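Local coordinates for protein meta cleavage compound hydrolase (Janthinobacterium, PDB 1J1I) that is a serine hydrolase of carbazole degradation that probably cleaves a carbon-carbon bond of the ring-fission product to release anthranilate, at residues G24-R29 against D72-G77; I40-G45 against R93-F98; T79-I84 against R195-A200; D97-M102 against V108-N113. One frame throughout, in Å; residues are numbered along the deposited sequence.

Interaction 1: residues G24-R29 against D72-G77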
loop_
_atom_site.group_PDB
_atom_site.type_symbol
_atom_site.label_atom_id
_atom_site.label_comp_id
_atom_site.label_asym_id
_atom_site.label_seq_id
_atom_site.Cartn_x
_atom_site.Cartn_y
_atom_site.Cartn_z
ATOM N N GLY A 24 -11.099 30.124 -14.795
ATOM C CA GLY A 24 -12.079 30.188 -15.862
ATOM C C GLY A 24 -13.374 30.892 -15.497
ATOM O O GLY A 24 -14.435 30.539 -16.004
ATOM N N GLY A 25 -13.296 31.884 -14.618
ATOM C CA GLY A 25 -14.496 32.602 -14.231
ATOM C C GLY A 25 -14.915 32.348 -12.800
ATOM O O GLY A 25 -15.731 33.085 -12.250
ATOM N N VAL A 26 -14.366 31.303 -12.192
ATOM C CA VAL A 26 -14.691 30.982 -10.806
ATOM C C VAL A 26 -13.494 31.280 -9.902
ATOM O O VAL A 26 -12.472 30.592 -9.975
ATOM C CB VAL A 26 -15.084 29.485 -10.647
ATOM C CG1 VAL A 26 -15.411 29.178 -9.182
ATOM C CG2 VAL A 26 -16.289 29.163 -11.527
ATOM N N GLU A 27 -13.602 32.317 -9.069
ATOM C CA GLU A 27 -12.512 32.648 -8.152
ATOM C C GLU A 27 -12.339 31.413 -7.283
ATOM O O GLU A 27 -13.317 30.874 -6.765
ATOM C CB GLU A 27 -12.854 33.847 -7.256
ATOM C CG GLU A 27 -12.188 35.179 -7.627
ATOM C CD GLU A 27 -10.797 35.028 -8.236
ATOM O OE1 GLU A 27 -10.721 34.898 -9.466
ATOM O OE2 GLU A 27 -9.790 35.035 -7.492
ATOM N N THR A 28 -11.095 30.981 -7.110
ATOM C CA THR A 28 -10.815 29.772 -6.349
ATOM C C THR A 28 -9.762 29.985 -5.275
ATOM O O THR A 28 -8.752 30.648 -5.505
ATOM C CB THR A 28 -10.346 28.655 -7.305
ATOM O OG1 THR A 28 -11.291 28.527 -8.374
ATOM C CG2 THR A 28 -10.231 27.323 -6.573
ATOM N N ARG A 29 -10.012 29.420 -4.101
ATOM C CA ARG A 29 -9.092 29.532 -2.980
ATOM C C ARG A 29 -8.273 28.264 -2.829
ATOM O O ARG A 29 -8.805 27.156 -2.919
ATOM C CB ARG A 29 -9.869 29.777 -1.684
ATOM C CG ARG A 29 -9.010 29.797 -0.423
ATOM C CD ARG A 29 -9.362 28.636 0.493
ATOM N NE ARG A 29 -8.803 28.811 1.829
ATOM C CZ ARG A 29 -9.165 28.094 2.888
ATOM N NH1 ARG A 29 -10.086 27.147 2.769
ATOM N NH2 ARG A 29 -8.614 28.335 4.070
ATOM N N ASP A 72 -9.943 24.357 -2.900
ATOM C CA ASP A 72 -11.328 24.230 -2.453
ATOM C C ASP A 72 -12.174 24.031 -3.706
ATOM O O ASP A 72 -12.068 24.805 -4.664
ATOM C CB ASP A 72 -11.804 25.500 -1.736
ATOM C CG ASP A 72 -11.383 25.549 -0.282
ATOM O OD1 ASP A 72 -10.699 24.608 0.188
ATOM O OD2 ASP A 72 -11.744 26.540 0.388
ATOM N N MET A 73 -13.001 22.990 -3.713
ATOM C CA MET A 73 -13.854 22.734 -4.863
ATOM C C MET A 73 -14.937 23.794 -5.023
ATOM O O MET A 73 -15.266 24.525 -4.088
ATOM C CB MET A 73 -14.541 21.372 -4.744
ATOM C CG MET A 73 -13.614 20.167 -4.901
ATOM S SD MET A 73 -14.553 18.630 -4.944
ATOM C CE MET A 73 -14.868 18.389 -3.195
ATOM N N LEU A 74 -15.481 23.856 -6.228
ATOM C CA LEU A 74 -16.564 24.768 -6.568
ATOM C C LEU A 74 -17.668 24.620 -5.523
ATOM O O LEU A 74 -18.141 23.510 -5.268
ATOM C CB LEU A 74 -17.113 24.390 -7.946
ATOM C CG LEU A 74 -18.364 25.081 -8.491
ATOM C CD1 LEU A 74 -18.073 26.546 -8.783
ATOM C CD2 LEU A 74 -18.800 24.354 -9.762
ATOM N N GLY A 75 -18.065 25.736 -4.918
ATOM C CA GLY A 75 -19.123 25.709 -3.920
ATOM C C GLY A 75 -18.709 25.401 -2.490
ATOM O O GLY A 75 -19.543 25.449 -1.585
ATOM N N PHE A 76 -17.434 25.081 -2.273
ATOM C CA PHE A 76 -16.954 24.762 -0.929
ATOM C C PHE A 76 -15.932 25.762 -0.403
ATOM O O PHE A 76 -15.341 26.530 -1.166
ATOM C CB PHE A 76 -16.305 23.365 -0.894
ATOM C CG PHE A 76 -17.277 22.226 -1.054
ATOM C CD1 PHE A 76 -17.838 21.934 -2.291
ATOM C CD2 PHE A 76 -17.624 21.442 0.041
ATOM C CE1 PHE A 76 -18.734 20.873 -2.436
ATOM C CE2 PHE A 76 -18.520 20.379 -0.092
ATOM C CZ PHE A 76 -19.075 20.095 -1.333
ATOM N N GLY A 77 -15.723 25.724 0.911
ATOM C CA GLY A 77 -14.755 26.589 1.561
ATOM C C GLY A 77 -14.825 28.051 1.167
ATOM O O GLY A 77 -15.860 28.697 1.336
#
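Arg29 and Asp72 join by a backbone hydrogen bond and a buried salt bridge where antiparallel strand 26-33 meets the parallel part of the alpha/beta-hydrolase sheet. Strand 26-33 pairs with strand 67-71 there. Asp72 N bonds to Arg29 O at 3.0 Å, so the pairing runs one residue past the end of strand 67-71. Arg29 has CG anti to its backbone nitrogen (chi1 175°) and bends at chi2. Its NH1 reaches Asp72 OD2 at 3.0 Å on the syn side. The carboxylate oxygen lies in the guanidinium plane, but the two planes are turned 71° apart. Glu18 and Glu50 also bind this guanidinium, while Ser51 and the backbone N of Lys78 bind the Asp72 carboxylate. Replacing Arg29 with an alanine would probably leave the carboxylates of Asp72, Glu18 and Glu50 close together without the guanidinium they share. After Asp72 the chain makes a type II turn from Met73 to Phe76, with Gly75 at a backbone shape that calls for glycine. Thr28 turns CG2 to Asp72 O, and its hydroxyl binds Val26 O and His94. At the far end Val26 and Leu74 cross nearly at right angles, with Val26 CG1 3.8 Å from Leu74 CD1.

Interaction 2: residues I40-G45 against R93-F98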
loop_
_atom_site.group_PDB
_atom_site.type_symbol
_atom_site.label_atom_id
_atom_site.label_comp_id
_atom_site.label_asym_id
_atom_site.label_seq_id
_atom_site.Cartn_x
_atom_site.Cartn_y
_atom_site.Cartn_z
ATOM N N ILE A 40 -1.814 18.425 -6.293
ATOM C CA ILE A 40 -3.058 19.065 -5.888
ATOM C C ILE A 40 -3.874 18.161 -4.971
ATOM O O ILE A 40 -4.152 17.009 -5.308
ATOM C CB ILE A 40 -3.930 19.416 -7.110
ATOM C CG1 ILE A 40 -3.174 20.377 -8.033
ATOM C CG2 ILE A 40 -5.261 20.019 -6.644
ATOM C CD1 ILE A 40 -3.958 20.789 -9.269
ATOM N N LEU A 41 -4.255 18.693 -3.813
ATOM C CA LEU A 41 -5.049 17.946 -2.846
ATOM C C LEU A 41 -6.492 18.437 -2.948
ATOM O O LEU A 41 -6.736 19.645 -2.940
ATOM C CB LEU A 41 -4.498 18.174 -1.428
ATOM C CG LEU A 41 -2.987 17.959 -1.235
ATOM C CD1 LEU A 41 -2.607 18.232 0.217
ATOM C CD2 LEU A 41 -2.596 16.528 -1.627
ATOM N N ILE A 42 -7.437 17.501 -3.062
ATOM C CA ILE A 42 -8.857 17.841 -3.174
ATOM C C ILE A 42 -9.632 17.247 -2.006
ATOM O O ILE A 42 -9.712 16.027 -1.862
ATOM C CB ILE A 42 -9.476 17.300 -4.488
ATOM C CG1 ILE A 42 -8.552 17.590 -5.676
ATOM C CG2 ILE A 42 -10.810 17.979 -4.744
ATOM C CD1 ILE A 42 -8.292 19.056 -5.902
ATOM N N HIS A 43 -10.207 18.121 -1.184
ATOM C CA HIS A 43 -10.974 17.727 -0.005
ATOM C C HIS A 43 -12.247 16.944 -0.342
ATOM O O HIS A 43 -12.685 16.908 -1.491
ATOM C CB HIS A 43 -11.334 18.981 0.804
ATOM C CG HIS A 43 -12.216 19.943 0.065
ATOM N ND1 HIS A 43 -13.584 19.786 -0.015
ATOM C CD2 HIS A 43 -11.921 21.036 -0.677
ATOM C CE1 HIS A 43 -14.092 20.740 -0.774
ATOM N NE2 HIS A 43 -13.104 21.512 -1.190
ATOM N N GLY A 44 -12.840 16.326 0.673
ATOM C CA GLY A 44 -14.056 15.565 0.460
ATOM C C GLY A 44 -15.305 16.420 0.542
ATOM O O GLY A 44 -15.235 17.638 0.733
ATOM N N GLY A 45 -16.459 15.778 0.390
ATOM C CA GLY A 45 -17.714 16.495 0.463
ATOM C C GLY A 45 -18.087 16.692 1.918
ATOM O O GLY A 45 -17.255 16.518 2.810
ATOM N N ARG A 93 -15.071 20.291 -14.480
ATOM C CA ARG A 93 -14.663 21.421 -15.310
ATOM C C ARG A 93 -13.911 22.440 -14.467
ATOM O O ARG A 93 -12.907 23.005 -14.907
ATOM C CB ARG A 93 -15.881 22.101 -15.941
ATOM C CG ARG A 93 -15.517 23.259 -16.868
ATOM C CD ARG A 93 -16.706 24.180 -17.095
ATOM N NE ARG A 93 -17.883 23.456 -17.564
ATOM C CZ ARG A 93 -19.084 24.004 -17.722
ATOM N NH1 ARG A 93 -20.100 23.267 -18.154
ATOM N NH2 ARG A 93 -19.272 25.289 -17.447
ATOM N N HIS A 94 -14.400 22.676 -13.252
ATOM C CA HIS A 94 -13.752 23.635 -12.369
ATOM C C HIS A 94 -12.312 23.231 -12.077
ATOM O O HIS A 94 -11.403 24.055 -12.170
ATOM C CB HIS A 94 -14.516 23.780 -11.047
ATOM C CG HIS A 94 -13.786 24.596 -10.025
ATOM N ND1 HIS A 94 -13.305 24.062 -8.850
ATOM C CD2 HIS A 94 -13.423 25.902 -10.020
ATOM C CE1 HIS A 94 -12.678 25.001 -8.164
ATOM N NE2 HIS A 94 -12.736 26.128 -8.853
ATOM N N LEU A 95 -12.105 21.967 -11.719
ATOM C CA LEU A 95 -10.762 21.485 -11.421
ATOM C C LEU A 95 -9.886 21.639 -12.663
ATOM O O LEU A 95 -8.716 22.019 -12.569
ATOM C CB LEU A 95 -10.809 20.024 -10.963
ATOM C CG LEU A 95 -9.472 19.317 -10.708
ATOM C CD1 LEU A 95 -8.637 20.132 -9.724
ATOM C CD2 LEU A 95 -9.733 17.914 -10.148
ATOM N N HIS A 96 -10.457 21.351 -13.827
ATOM C CA HIS A 96 -9.733 21.493 -15.086
ATOM C C HIS A 96 -9.283 22.944 -15.262
ATOM O O HIS A 96 -8.123 23.211 -15.583
ATOM C CB HIS A 96 -10.632 21.071 -16.259
ATOM C CG HIS A 96 -10.185 21.594 -17.594
ATOM N ND1 HIS A 96 -10.437 22.884 -18.008
ATOM C CD2 HIS A 96 -9.508 20.999 -18.606
ATOM C CE1 HIS A 96 -9.941 23.060 -19.221
ATOM N NE2 HIS A 96 -9.372 21.933 -19.607
ATOM N N ASP A 97 -10.207 23.875 -15.037
ATOM C CA ASP A 97 -9.920 25.297 -15.179
ATOM C C ASP A 97 -8.894 25.777 -14.149
ATOM O O ASP A 97 -8.027 26.594 -14.464
ATOM C CB ASP A 97 -11.218 26.120 -15.070
ATOM C CG ASP A 97 -12.206 25.824 -16.201
ATOM O OD1 ASP A 97 -11.812 25.204 -17.208
ATOM O OD2 ASP A 97 -13.383 26.222 -16.095
ATOM N N PHE A 98 -8.980 25.265 -12.923
ATOM C CA PHE A 98 -8.030 25.647 -11.882
ATOM C C PHE A 98 -6.624 25.221 -12.292
ATOM O O PHE A 98 -5.681 26.001 -12.203
ATOM C CB PHE A 98 -8.397 24.993 -10.548
ATOM C CG PHE A 98 -7.388 25.234 -9.455
ATOM C CD1 PHE A 98 -6.479 24.243 -9.102
ATOM C CD2 PHE A 98 -7.349 26.453 -8.779
ATOM C CE1 PHE A 98 -5.539 24.453 -8.087
ATOM C CE2 PHE A 98 -6.413 26.681 -7.763
ATOM C CZ PHE A 98 -5.504 25.673 -7.414
#
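Ile42 and Leu95 meet methyl to methyl, with Ile42 CD1 4.0 Å from Leu95 CD1. Two residues earlier on the strand, Ile40 CD1 comes to the edge of the Phe98 ring, 4.2 Å from Phe98 CE1. Ile40 and Phe98 lie alongside each other and point in opposite directions. The two isoleucines use the same face of strand 38-42, and Leu95 and Phe98 lie about one helical turn apart. Their second torsions differ. Ile40 is extended at chi2 (-180°), which carries CD1 out to the ring edge. Ile42 folds its CD1 back at chi2 (-60°).

This is helix-on-sheet packing in the alpha/beta-hydrolase fold: helix 88-101 lies over the central parallel strands. The backbones stay 9.2 Å apart, from Ile42 CA to Leu95 CA, so only side chains span the layer. A second shell surrounds Ile40, Ile42 and Phe98. Phe98 makes an edge-to-face contact with Tyr30 and also touches Ile69 and Met71. Ile40 leans on Val108, and Ile42 on Ile110 and Met73.

Past the strand the chain runs His43-Gly44-Gly45, the kind of loop that helps to form the oxyanion hole in relatives. His43 is held at both ring nitrogens. ND1 gives a bond of 2.8 Å to Gly44 O, close to the ring plane, and NE2 takes the backbone N-H of Met73. These two bonds fix the rotation of the ring, which also meets Phe76. Gly45 N makes a weak hydrogen bond to the hydroxyl of Ser114, the probable nucleophile.

Interaction 3: residues T79-I84 against R195-A200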
loop_
_atom_site.group_PDB
_atom_site.type_symbol
_atom_site.label_atom_id
_atom_site.label_comp_id
_atom_site.label_asym_id
_atom_site.label_seq_id
_atom_site.Cartn_x
_atom_site.Cartn_y
_atom_site.Cartn_z
ATOM N N THR A 79 -13.933 29.058 -1.994
ATOM C CA THR A 79 -14.051 29.125 -3.444
ATOM C C THR A 79 -15.420 29.704 -3.781
ATOM O O THR A 79 -16.350 29.602 -2.980
ATOM C CB THR A 79 -13.867 27.726 -4.073
ATOM O OG1 THR A 79 -12.472 27.409 -4.084
ATOM C CG2 THR A 79 -14.406 27.680 -5.494
ATOM N N ALA A 80 -15.533 30.315 -4.957
ATOM C CA ALA A 80 -16.777 30.946 -5.399
ATOM C C ALA A 80 -17.990 30.021 -5.420
ATOM O O ALA A 80 -17.885 28.821 -5.680
ATOM C CB ALA A 80 -16.583 31.576 -6.782
ATOM N N LYS A 81 -19.151 30.604 -5.149
ATOM C CA LYS A 81 -20.394 29.855 -5.115
ATOM C C LYS A 81 -21.441 30.555 -5.971
ATOM O O LYS A 81 -22.382 31.154 -5.453
ATOM C CB LYS A 81 -20.860 29.741 -3.663
ATOM C CG LYS A 81 -19.775 29.166 -2.759
ATOM C CD LYS A 81 -20.139 29.208 -1.293
ATOM C CE LYS A 81 -19.029 28.579 -0.456
ATOM N NZ LYS A 81 -17.712 29.259 -0.628
ATOM N N PRO A 82 -21.284 30.492 -7.301
ATOM C CA PRO A 82 -22.238 31.137 -8.202
ATOM C C PRO A 82 -23.597 30.444 -8.203
ATOM O O PRO A 82 -23.730 29.297 -7.771
ATOM C CB PRO A 82 -21.535 31.055 -9.554
ATOM C CG PRO A 82 -20.794 29.756 -9.456
ATOM C CD PRO A 82 -20.214 29.821 -8.059
ATOM N N ASP A 83 -24.610 31.152 -8.684
ATOM C CA ASP A 83 -25.950 30.593 -8.738
ATOM C C ASP A 83 -26.069 29.735 -9.986
ATOM O O ASP A 83 -26.530 30.195 -11.030
ATOM C CB ASP A 83 -26.992 31.707 -8.765
ATOM C CG ASP A 83 -28.400 31.172 -8.852
ATOM O OD1 ASP A 83 -28.753 30.300 -8.028
ATOM O OD2 ASP A 83 -29.147 31.623 -9.743
ATOM N N ILE A 84 -25.639 28.483 -9.866
ATOM C CA ILE A 84 -25.668 27.545 -10.978
ATOM C C ILE A 84 -26.109 26.174 -10.495
ATOM O O ILE A 84 -26.338 25.963 -9.303
ATOM C CB ILE A 84 -24.272 27.368 -11.599
ATOM C CG1 ILE A 84 -23.352 26.663 -10.596
ATOM C CG2 ILE A 84 -23.691 28.719 -11.989
ATOM C CD1 ILE A 84 -21.966 26.361 -11.134
ATOM N N ARG A 195 -23.452 27.117 3.086
ATOM C CA ARG A 195 -24.540 26.190 3.348
ATOM C C ARG A 195 -25.485 26.099 2.158
ATOM O O ARG A 195 -25.961 25.017 1.822
ATOM C CB ARG A 195 -25.313 26.614 4.600
ATOM C CG ARG A 195 -26.517 25.733 4.890
ATOM C CD ARG A 195 -27.175 26.095 6.207
ATOM N NE ARG A 195 -28.302 25.213 6.501
ATOM C CZ ARG A 195 -28.949 25.188 7.661
ATOM N NH1 ARG A 195 -28.583 25.996 8.648
ATOM N NH2 ARG A 195 -29.962 24.349 7.837
ATOM N N LYS A 196 -25.753 27.235 1.519
ATOM C CA LYS A 196 -26.641 27.260 0.363
ATOM C C LYS A 196 -26.064 26.436 -0.788
ATOM O O LYS A 196 -26.784 25.678 -1.442
ATOM C CB LYS A 196 -26.876 28.699 -0.103
ATOM C CG LYS A 196 -27.824 28.823 -1.289
ATOM C CD LYS A 196 -28.053 30.283 -1.669
ATOM C CE LYS A 196 -29.015 30.421 -2.844
ATOM N NZ LYS A 196 -28.495 29.788 -4.089
ATOM N N ALA A 197 -24.769 26.595 -1.042
ATOM C CA ALA A 197 -24.116 25.845 -2.111
ATOM C C ALA A 197 -24.088 24.360 -1.758
ATOM O O ALA A 197 -24.238 23.503 -2.629
ATOM C CB ALA A 197 -22.694 26.359 -2.331
ATOM N N TYR A 198 -23.899 24.060 -0.475
ATOM C CA TYR A 198 -23.855 22.673 -0.023
ATOM C C TYR A 198 -25.203 22.002 -0.258
ATOM O O TYR A 198 -25.271 20.859 -0.705
ATOM C CB TYR A 198 -23.513 22.600 1.465
ATOM C CG TYR A 198 -23.559 21.192 2.001
ATOM C CD1 TYR A 198 -22.603 20.251 1.619
ATOM C CD2 TYR A 198 -24.582 20.784 2.857
ATOM C CE1 TYR A 198 -22.664 18.940 2.070
ATOM C CE2 TYR A 198 -24.650 19.469 3.318
ATOM C CZ TYR A 198 -23.688 18.555 2.919
ATOM O OH TYR A 198 -23.746 17.253 3.362
ATOM N N VAL A 199 -26.276 22.718 0.057
ATOM C CA VAL A 199 -27.612 22.184 -0.139
ATOM C C VAL A 199 -27.848 21.885 -1.611
ATOM O O VAL A 199 -28.390 20.836 -1.952
ATOM C CB VAL A 199 -28.689 23.171 0.362
ATOM C CG1 VAL A 199 -30.071 22.726 -0.110
ATOM C CG2 VAL A 199 -28.647 23.240 1.879
ATOM N N ALA A 200 -27.439 22.806 -2.478
ATOM C CA ALA A 200 -27.605 22.625 -3.920
ATOM C C ALA A 200 -26.750 21.457 -4.408
ATOM O O ALA A 200 -27.180 20.674 -5.256
ATOM C CB ALA A 200 -27.216 23.898 -4.660
#
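Lys81 sets CG anti to its carbonyl carbon (chi1 -54°), runs straight through chi2 and chi3, and turns only at chi4 (59°). The straight part lies against Ala197, whose CB touches Lys81 CB, CG and CD, with CD closest at 4.0 Å. The final turn carries the ammonium away from the helix. Lys81 NZ binds Thr79 O at 2.7 Å, approaching from nearly straight beyond the oxygen (161° at O). It also binds Gly77 O, so two carbonyls of the same loop hold the charge.

Helix 192-208 belongs to the lid inserted between core strands 131-137 and 225-230 of the alpha/beta-hydrolase fold. The loop 79-84 follows core strand 67-71, so the contact joins lid to core. With an alanine at Lys81, the methyl of Ala197 would probably lose the cover of CG and CD, and the carbonyls of Thr79 and Gly77 would lose their shared ammonium. Tyr86 touches both Lys81 and Ala200.

The second contact is electrostatic, among exposed side chains. Asp83, at the centre of an inverse gamma turn, faces Lys196, whose chain is straight as far as CE and bends at chi4. Asp83 OD1 and Lys196 NZ are 4.0 Å apart, a long salt bridge.

Interaction 4: residues D97-M102 against V108-N113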
loop_
_atom_site.group_PDB
_atom_site.type_symbol
_atom_site.label_atom_id
_atom_site.label_comp_id
_atom_site.label_asym_id
_atom_site.label_seq_id
_atom_site.Cartn_x
_atom_site.Cartn_y
_atom_site.Cartn_z
ATOM N N ASP A 97 -10.207 23.875 -15.037
ATOM C CA ASP A 97 -9.920 25.297 -15.179
ATOM C C ASP A 97 -8.894 25.777 -14.149
ATOM O O ASP A 97 -8.027 26.594 -14.464
ATOM C CB ASP A 97 -11.218 26.120 -15.070
ATOM C CG ASP A 97 -12.206 25.824 -16.201
ATOM O OD1 ASP A 97 -11.812 25.204 -17.208
ATOM O OD2 ASP A 97 -13.383 26.222 -16.095
ATOM N N PHE A 98 -8.980 25.265 -12.923
ATOM C CA PHE A 98 -8.030 25.647 -11.882
ATOM C C PHE A 98 -6.624 25.221 -12.292
ATOM O O PHE A 98 -5.681 26.001 -12.203
ATOM C CB PHE A 98 -8.397 24.993 -10.548
ATOM C CG PHE A 98 -7.388 25.234 -9.455
ATOM C CD1 PHE A 98 -6.479 24.243 -9.102
ATOM C CD2 PHE A 98 -7.349 26.453 -8.779
ATOM C CE1 PHE A 98 -5.539 24.453 -8.087
ATOM C CE2 PHE A 98 -6.413 26.681 -7.763
ATOM C CZ PHE A 98 -5.504 25.673 -7.414
ATOM N N ILE A 99 -6.491 23.978 -12.739
ATOM C CA ILE A 99 -5.192 23.477 -13.168
ATOM C C ILE A 99 -4.612 24.367 -14.268
ATOM O O ILE A 99 -3.461 24.794 -14.186
ATOM C CB ILE A 99 -5.306 22.015 -13.657
ATOM C CG1 ILE A 99 -5.590 21.102 -12.456
ATOM C CG2 ILE A 99 -4.022 21.580 -14.342
ATOM C CD1 ILE A 99 -5.926 19.679 -12.825
ATOM N N LYS A 100 -5.418 24.661 -15.285
ATOM C CA LYS A 100 -4.976 25.507 -16.392
ATOM C C LYS A 100 -4.610 26.917 -15.914
ATOM O O LYS A 100 -3.614 27.487 -16.353
ATOM C CB LYS A 100 -6.078 25.609 -17.452
ATOM C CG LYS A 100 -6.520 24.273 -18.027
ATOM C CD LYS A 100 -5.378 23.554 -18.720
ATOM C CE LYS A 100 -4.929 24.293 -19.968
ATOM N NZ LYS A 100 -6.038 24.440 -20.947
ATOM N N ALA A 101 -5.424 27.471 -15.018
ATOM C CA ALA A 101 -5.195 28.813 -14.489
ATOM C C ALA A 101 -3.933 28.905 -13.632
ATOM O O ALA A 101 -3.335 29.979 -13.508
ATOM C CB ALA A 101 -6.409 29.268 -13.681
ATOM N N MET A 102 -3.538 27.790 -13.023
ATOM C CA MET A 102 -2.338 27.778 -12.198
ATOM C C MET A 102 -1.088 27.806 -13.077
ATOM O O MET A 102 -1.147 27.530 -14.274
ATOM C CB MET A 102 -2.321 26.545 -11.287
ATOM C CG MET A 102 -3.266 26.651 -10.093
ATOM S SD MET A 102 -2.898 28.079 -9.032
ATOM C CE MET A 102 -1.455 27.481 -8.162
ATOM N N VAL A 108 0.396 17.468 -13.406
ATOM C CA VAL A 108 0.277 17.563 -11.954
ATOM C C VAL A 108 -0.311 16.276 -11.394
ATOM O O VAL A 108 -1.019 15.545 -12.096
ATOM C CB VAL A 108 -0.649 18.722 -11.527
ATOM C CG1 VAL A 108 -0.103 20.044 -12.040
ATOM C CG2 VAL A 108 -2.056 18.482 -12.047
ATOM N N SER A 109 -0.012 16.000 -10.129
ATOM C CA SER A 109 -0.549 14.816 -9.472
ATOM C C SER A 109 -1.811 15.279 -8.757
ATOM O O SER A 109 -1.876 16.418 -8.295
ATOM C CB SER A 109 0.450 14.262 -8.451
ATOM O OG SER A 109 1.659 13.875 -9.077
ATOM N N ILE A 110 -2.813 14.408 -8.675
ATOM C CA ILE A 110 -4.056 14.770 -8.009
ATOM C C ILE A 110 -4.386 13.772 -6.904
ATOM O O ILE A 110 -4.392 12.560 -7.131
ATOM C CB ILE A 110 -5.232 14.827 -9.004
ATOM C CG1 ILE A 110 -4.924 15.838 -10.115
ATOM C CG2 ILE A 110 -6.525 15.197 -8.258
ATOM C CD1 ILE A 110 -6.002 15.930 -11.185
ATOM N N VAL A 111 -4.659 14.304 -5.717
ATOM C CA VAL A 111 -4.992 13.511 -4.536
ATOM C C VAL A 111 -6.352 13.966 -4.020
ATOM O O VAL A 111 -6.515 15.126 -3.637
ATOM C CB VAL A 111 -3.954 13.722 -3.410
ATOM C CG1 VAL A 111 -4.267 12.805 -2.237
ATOM C CG2 VAL A 111 -2.537 13.464 -3.943
ATOM N N GLY A 112 -7.321 13.054 -3.992
ATOM C CA GLY A 112 -8.644 13.429 -3.532
ATOM C C GLY A 112 -9.344 12.435 -2.630
ATOM O O GLY A 112 -9.202 11.223 -2.780
ATOM N N ASN A 113 -10.104 12.973 -1.682
ATOM C CA ASN A 113 -10.872 12.173 -0.735
ATOM C C ASN A 113 -12.344 12.234 -1.132
ATOM O O ASN A 113 -12.837 13.295 -1.508
ATOM C CB ASN A 113 -10.692 12.728 0.680
ATOM C CG ASN A 113 -11.608 12.067 1.686
ATOM O OD1 ASN A 113 -12.719 12.535 1.933
ATOM N ND2 ASN A 113 -11.150 10.960 2.267
#
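Ile99 makes the apolar contacts, and it makes both with one methyl. Its CD1 lies 4.1 Å from Val108 CG2 and the same distance from Ile110 CD1. The Ile99 side chain meets Ile110 at about a right angle and Val108 at a slant. Val108 CG2 sits between its own backbone N and carbonyl carbon, while Ile110 is extended at chi2 (178°) and sends CD1 out toward the helix. Ile99 also packs on Ile40, Phe104 and Leu130.

Helix 88-101 and strand 108-113 form the second half of a beta-alpha-beta crossover in the alpha/beta-hydrolase fold. The first strand is 67-71, and strand 38-42 lies between the two in the sheet.

Within the helix end, Met102 N still bonds to Phe98 O at 2.9 Å, although Met102 has left helical angles. Its CG lies over one face of the Phe98 ring, 3.6 Å above the plane and toward the rim.

Backbone bonds place the strand: Val108 and Ile110 pair with strand 131-137 and its approach, and Ser109 with strand 38-42. The strand leads directly to Ser114, the probable nucleophile, in a sequence that fits a nucleophile elbow. Next to it, Asn113 ND2 bonds to the carbonyl O of His261.

How the interactions relate
From the N terminus, interaction 1 closes a loop from strand 26-33 to the turn after strand 67-71. Interaction 2 opens inside that loop, at 40-45, and closes later on helix 88-101, so the two cross. Interaction 3 starts after interaction 1 has closed. It crosses interaction 2 and ends far along the chain in the lid. Interaction 4 is nested inside this long loop; it begins on residues where interaction 2 ends and closes a short one. Interactions 1, 2 and 4 all reach the same sheet, and strands 38-42 and 108-113 are neighbours in it. Interactions 1 and 2 touch at helix 88-101, while Thr79 ties interaction 1 to interaction 3 through Asp72.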